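Local coordinates for protein sortase (Streptomyces avermitilis, PDB 5GO5) that is a class E housekeeping sortase, a cysteine transpeptidase of the sortase beta-barrel fold that probably anchors proteins to the cell wall, at residues V145-P150 with I180-L185; S155-E158 with R162-T165. All coordinates share one frame; numbering follows the deposited sequence.

In the fold
Strand 127-140 runs out into a long loop, and both contacts fasten parts of that loop to the sheet. Contact 1 is met first: the 3-10 turn at Glu146-Val147 is pinned to strand 178-190, enclosing the rest of the loop and strand 162-167. Contact 2 is nested within that span, where 155-158 doubles back on the start of strand 162-167 just four residues later. Strands 162-167 and 178-190 are antiparallel neighbours, joined at Ala183 N to Leu164 O and Leu185 N to Arg162 O, and the two contact centres lie about 5 Å apart. Together they tie the loop over adjoining strands of the sortase sheet.

Contact 1. Residues V145-P150 with I180-L185; sequences VEVIDP and IVWAHL
The loop that leads from strand 127-140 to strand 162-167 in the sortase fold makes a 3-10 turn at Glu146-Val147, and Val147 seats this turn on strand 178-190. Val147 O accepts a hydrogen bond from Trp182 NE1, 2.9 Å away and nearly straight, with an N-H...O angle of 168°. The donor lies in the carbonyl plane, on a lone pair, while the oxygen sits at the indole's edge close to the ring plane; this one bond answers the polar atom of a buried ring. Beside it, Val147 CG1 rests 3.8 Å from Trp182 CZ2. Val147 CG2, the other methyl, meets Ile180 CD1 at 3.9 Å. Trp182 CG stands anti to its carbonyl carbon (chi1 -64°), which carries the indole out from the strand toward the turn. Ile180 CG2 lies 3.5 Å above one face of the Trp182 indole, near its rim. A leucine in place of Trp182 would probably leave Val147 O without its N-H donor and open a gap beside Val147 CG1. Pro152, Lys154 and Ser155 also touch the indole, which thus joins several points of the loop between strands 127-140 and 162-167 to strand 178-190, on the sheet of the sortase beta-barrel.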
loop_
_atom_site.group_PDB
_atom_site.type_symbol
_atom_site.label_atom_id
_atom_site.label_comp_id
_atom_site.label_asym_id
_atom_site.label_seq_id
_atom_site.Cartn_x
_atom_site.Cartn_y
_atom_site.Cartn_z
ATOM N N VAL A 145 -12.641 -6.752 -7.828
ATOM C CA VAL A 145 -11.517 -6.053 -8.464
ATOM C C VAL A 145 -11.640 -4.536 -8.422
ATOM O O VAL A 145 -10.648 -3.842 -8.639
ATOM C CB VAL A 145 -11.300 -6.479 -9.944
ATOM C CG1 VAL A 145 -10.949 -7.954 -10.020
ATOM C CG2 VAL A 145 -12.527 -6.140 -10.807
ATOM N N GLU A 146 -12.838 -4.018 -8.157
ATOM C CA GLU A 146 -13.076 -2.571 -8.156
ATOM C C GLU A 146 -12.341 -1.849 -7.028
ATOM O O GLU A 146 -12.189 -0.619 -7.069
ATOM C CB GLU A 146 -14.567 -2.237 -8.044
ATOM C CG GLU A 146 -15.387 -2.663 -9.258
ATOM C CD GLU A 146 -16.779 -2.005 -9.318
ATOM O OE1 GLU A 146 -17.344 -1.970 -10.436
ATOM O OE2 GLU A 146 -17.313 -1.519 -8.276
ATOM N N VAL A 147 -11.858 -2.589 -6.029
ATOM C CA VAL A 147 -11.154 -1.973 -4.918
ATOM C C VAL A 147 -9.894 -1.234 -5.320
ATOM O O VAL A 147 -9.456 -0.362 -4.554
ATOM C CB VAL A 147 -10.829 -2.973 -3.780
ATOM C CG1 VAL A 147 -12.124 -3.574 -3.232
ATOM C CG2 VAL A 147 -9.856 -4.036 -4.234
ATOM N N ILE A 148 -9.319 -1.553 -6.481
ATOM C CA ILE A 148 -8.106 -0.884 -6.977
ATOM C C ILE A 148 -8.363 0.114 -8.063
ATOM O O ILE A 148 -7.411 0.627 -8.625
ATOM C CB ILE A 148 -7.009 -1.880 -7.424
ATOM C CG1 ILE A 148 -7.449 -2.628 -8.700
ATOM C CG2 ILE A 148 -6.667 -2.789 -6.253
ATOM C CD1 ILE A 148 -6.333 -3.425 -9.366
ATOM N N ASP A 149 -9.630 0.467 -8.315
ATOM C CA ASP A 149 -9.917 1.484 -9.319
ATOM C C ASP A 149 -9.456 2.881 -8.848
ATOM O O ASP A 149 -9.171 3.100 -7.650
ATOM C CB ASP A 149 -11.441 1.542 -9.579
ATOM C CG ASP A 149 -11.957 0.360 -10.353
ATOM O OD1 ASP A 149 -11.180 -0.275 -11.083
ATOM O OD2 ASP A 149 -13.154 0.150 -10.252
ATOM N N PRO A 150 -9.394 3.847 -9.773
ATOM C CA PRO A 150 -8.912 5.136 -9.363
ATOM C C PRO A 150 -9.699 5.796 -8.263
ATOM O O PRO A 150 -9.099 6.490 -7.455
ATOM C CB PRO A 150 -8.967 5.966 -10.669
ATOM C CG PRO A 150 -8.733 4.973 -11.707
ATOM C CD PRO A 150 -9.483 3.765 -11.244
ATOM N N ILE A 180 -8.874 -5.105 2.873
ATOM C CA ILE A 180 -8.473 -3.933 2.084
ATOM C C ILE A 180 -8.414 -2.745 3.018
ATOM O O ILE A 180 -9.295 -2.548 3.886
ATOM C CB ILE A 180 -9.485 -3.555 0.964
ATOM C CG1 ILE A 180 -10.073 -4.768 0.211
ATOM C CG2 ILE A 180 -8.914 -2.490 0.007
ATOM C CD1 ILE A 180 -9.079 -5.478 -0.653
ATOM N N VAL A 181 -7.414 -1.881 2.823
ATOM C CA VAL A 181 -7.494 -0.507 3.354
ATOM C C VAL A 181 -7.249 0.507 2.230
ATOM O O VAL A 181 -6.517 0.227 1.274
ATOM C CB VAL A 181 -6.508 -0.201 4.509
ATOM C CG1 VAL A 181 -6.857 -1.011 5.737
ATOM C CG2 VAL A 181 -5.081 -0.438 4.093
ATOM N N TRP A 182 -7.866 1.674 2.376
ATOM C CA TRP A 182 -7.669 2.784 1.498
ATOM C C TRP A 182 -7.144 3.979 2.255
ATOM O O TRP A 182 -7.625 4.287 3.342
ATOM C CB TRP A 182 -8.968 3.193 0.781
ATOM C CG TRP A 182 -9.536 2.168 -0.132
ATOM C CD1 TRP A 182 -9.203 1.951 -1.420
ATOM C CD2 TRP A 182 -10.553 1.202 0.196
ATOM N NE1 TRP A 182 -9.972 0.907 -1.948
ATOM C CE2 TRP A 182 -10.827 0.467 -0.981
ATOM C CE3 TRP A 182 -11.298 0.920 1.362
ATOM C CZ2 TRP A 182 -11.771 -0.561 -1.015
ATOM C CZ3 TRP A 182 -12.239 -0.129 1.326
ATOM C CH2 TRP A 182 -12.472 -0.829 0.142
ATOM N N ALA A 183 -6.230 4.701 1.625
ATOM C CA ALA A 183 -5.551 5.829 2.212
ATOM C C ALA A 183 -5.419 6.977 1.210
ATOM O O ALA A 183 -5.424 6.758 -0.008
ATOM C CB ALA A 183 -4.179 5.383 2.682
ATOM N N HIS A 184 -5.168 8.182 1.708
ATOM C CA HIS A 184 -4.866 9.316 0.856
ATOM C C HIS A 184 -3.498 9.934 1.218
ATOM O O HIS A 184 -3.007 9.791 2.344
ATOM C CB HIS A 184 -5.936 10.406 0.945
ATOM C CG HIS A 184 -5.864 11.188 2.213
ATOM N ND1 HIS A 184 -6.458 10.770 3.385
ATOM C CD2 HIS A 184 -5.190 12.319 2.516
ATOM C CE1 HIS A 184 -6.164 11.625 4.354
ATOM N NE2 HIS A 184 -5.409 12.576 3.849
ATOM N N LEU A 185 -2.891 10.586 0.242
ATOM C CA LEU A 185 -1.572 11.182 0.425
ATOM C C LEU A 185 -1.704 12.418 1.310
ATOM O O LEU A 185 -2.421 13.366 0.963
ATOM C CB LEU A 185 -0.940 11.533 -0.906
ATOM C CG LEU A 185 0.501 12.064 -0.820
ATOM C CD1 LEU A 185 1.446 11.021 -0.220
ATOM C CD2 LEU A 185 0.951 12.591 -2.177
#

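Contact 2. Residues S155-E158 with R162-T165; sequences SGYE and RYLT. With SO4 (sulfate ion), chain D.
An offset aromatic stack closes the last part of the loop that leads into strand 162-167 of the sortase beta-barrel: Tyr157, on the loop, lies flat against Tyr163, the second residue of the strand. The ring planes are only 3° from parallel and the centroids 3.8 Å apart. Tyr163 CE1 sits over the middle of the Tyr157 ring, and Tyr157 CD2 sits likewise over the middle of Tyr163, so each ring meets the other with one face, displaced rather than eclipsed. The two side chains run past each other in opposite directions, which brings Tyr163 OH to 3.5 Å from Tyr157 CB and places the two hydroxyls at different ends of the pair. Both CG atoms stand anti to their own carbonyl carbons, which turns each ring toward the other segment.

Each phenol has a polar partner beyond the stack. Tyr157 OH is hydrogen-bonded to Asp134 OD2 on strand 127-140, and Tyr163 OH to the carbonyl O of Arg159 in the link between the two segments; these bonds should limit how far either ring can slide. The loop side is shaped by an ST turn, in which Tyr157 N donates to Ser155 OG at 3.1 Å. Gly156 lies between them with a positive phi of 87°, a conformation in which a side chain would press on the preceding carbonyl O.

One residue before Tyr163, Arg162 has its chain extended from CG to NE. Its guanidinium NH1 bonds Gly90 O, while a sulfate, probably from the crystallisation liquor, lies at the guanidinium edge and also bonds Lys92. Arg162 NH2 donates to sulfate O4 over 2.8 Å, with the bond bent to 132° at the hydrogen.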
loop_
_atom_site.group_PDB
_atom_site.type_symbol
_atom_site.label_atom_id
_atom_site.label_comp_id
_atom_site.label_asym_id
_atom_site.label_seq_id
_atom_site.Cartn_x
_atom_site.Cartn_y
_atom_site.Cartn_z
ATOM N N SER A 155 -14.332 2.703 -1.116
ATOM C CA SER A 155 -13.414 3.517 -0.314
ATOM C C SER A 155 -14.086 4.632 0.458
ATOM O O SER A 155 -13.482 5.176 1.385
ATOM C CB SER A 155 -12.345 4.111 -1.204
ATOM O OG SER A 155 -12.916 5.049 -2.136
ATOM N N GLY A 156 -15.262 5.076 -0.003
ATOM C CA GLY A 156 -15.847 6.286 0.520
ATOM C C GLY A 156 -15.401 7.554 -0.157
ATOM O O GLY A 156 -15.992 8.607 0.092
ATOM N N TYR A 157 -14.372 7.506 -1.018
ATOM C CA TYR A 157 -13.940 8.695 -1.665
ATOM C C TYR A 157 -14.967 8.992 -2.772
ATOM O O TYR A 157 -15.527 8.079 -3.394
ATOM C CB TYR A 157 -12.564 8.544 -2.329
ATOM C CG TYR A 157 -11.444 8.174 -1.340
ATOM C CD1 TYR A 157 -11.246 8.905 -0.170
ATOM C CD2 TYR A 157 -10.582 7.123 -1.599
ATOM C CE1 TYR A 157 -10.242 8.550 0.722
ATOM C CE2 TYR A 157 -9.561 6.793 -0.725
ATOM C CZ TYR A 157 -9.409 7.499 0.425
ATOM O OH TYR A 157 -8.374 7.163 1.300
ATOM N N GLU A 158 -15.170 10.261 -2.976
ATOM C CA GLU A 158 -16.217 10.728 -3.895
ATOM C C GLU A 158 -15.664 11.651 -4.941
ATOM O O GLU A 158 -16.398 12.452 -5.520
ATOM C CB GLU A 158 -17.247 11.470 -3.060
ATOM C CG GLU A 158 -18.169 10.554 -2.265
ATOM C CD GLU A 158 -19.229 9.854 -3.125
ATOM O OE1 GLU A 158 -20.177 10.538 -3.613
ATOM O OE2 GLU A 158 -19.127 8.624 -3.313
ATOM N N ARG A 162 -5.121 11.443 -4.551
ATOM C CA ARG A 162 -3.885 10.682 -4.600
ATOM C C ARG A 162 -4.025 9.592 -3.547
ATOM O O ARG A 162 -3.719 9.796 -2.345
ATOM C CB ARG A 162 -2.657 11.567 -4.357
ATOM C CG ARG A 162 -2.524 12.700 -5.376
ATOM C CD ARG A 162 -1.483 13.717 -4.911
ATOM N NE ARG A 162 -1.439 14.844 -5.874
ATOM C CZ ARG A 162 -0.738 14.844 -6.994
ATOM N NH1 ARG A 162 0.065 13.843 -7.332
ATOM N NH2 ARG A 162 -0.763 15.918 -7.776
ATOM N N TYR A 163 -4.549 8.449 -3.996
ATOM C CA TYR A 163 -4.889 7.392 -3.071
ATOM C C TYR A 163 -3.884 6.249 -3.101
ATOM O O TYR A 163 -3.090 6.089 -4.045
ATOM C CB TYR A 163 -6.304 6.852 -3.320
ATOM C CG TYR A 163 -7.349 7.931 -3.356
ATOM C CD1 TYR A 163 -7.443 8.889 -2.322
ATOM C CD2 TYR A 163 -8.272 8.004 -4.369
ATOM C CE1 TYR A 163 -8.388 9.894 -2.352
ATOM C CE2 TYR A 163 -9.239 9.007 -4.378
ATOM C CZ TYR A 163 -9.302 9.940 -3.375
ATOM O OH TYR A 163 -10.234 10.982 -3.377
ATOM N N LEU A 164 -3.955 5.445 -2.051
ATOM C CA LEU A 164 -3.208 4.203 -1.917
ATOM C C LEU A 164 -4.174 3.142 -1.408
ATOM O O LEU A 164 -5.039 3.415 -0.548
ATOM C CB LEU A 164 -2.009 4.388 -0.960
ATOM C CG LEU A 164 -1.278 3.154 -0.466
ATOM C CD1 LEU A 164 0.192 3.508 -0.170
ATOM C CD2 LEU A 164 -1.923 2.545 0.736
ATOM N N THR A 165 -4.017 1.921 -1.919
ATOM C CA THR A 165 -4.780 0.782 -1.483
ATOM C C THR A 165 -3.806 -0.323 -1.132
ATOM O O THR A 165 -2.863 -0.562 -1.867
ATOM C CB THR A 165 -5.722 0.296 -2.567
ATOM O OG1 THR A 165 -6.516 1.393 -2.993
ATOM C CG2 THR A 165 -6.654 -0.818 -2.072
HETATM S S SO4 D . -2.402 19.389 -7.895
HETATM O O1 SO4 D . -3.410 18.742 -7.000
HETATM O O2 SO4 D . -2.158 20.760 -7.367
HETATM O O3 SO4 D . -2.932 19.377 -9.279
HETATM O O4 SO4 D . -1.097 18.708 -7.896
#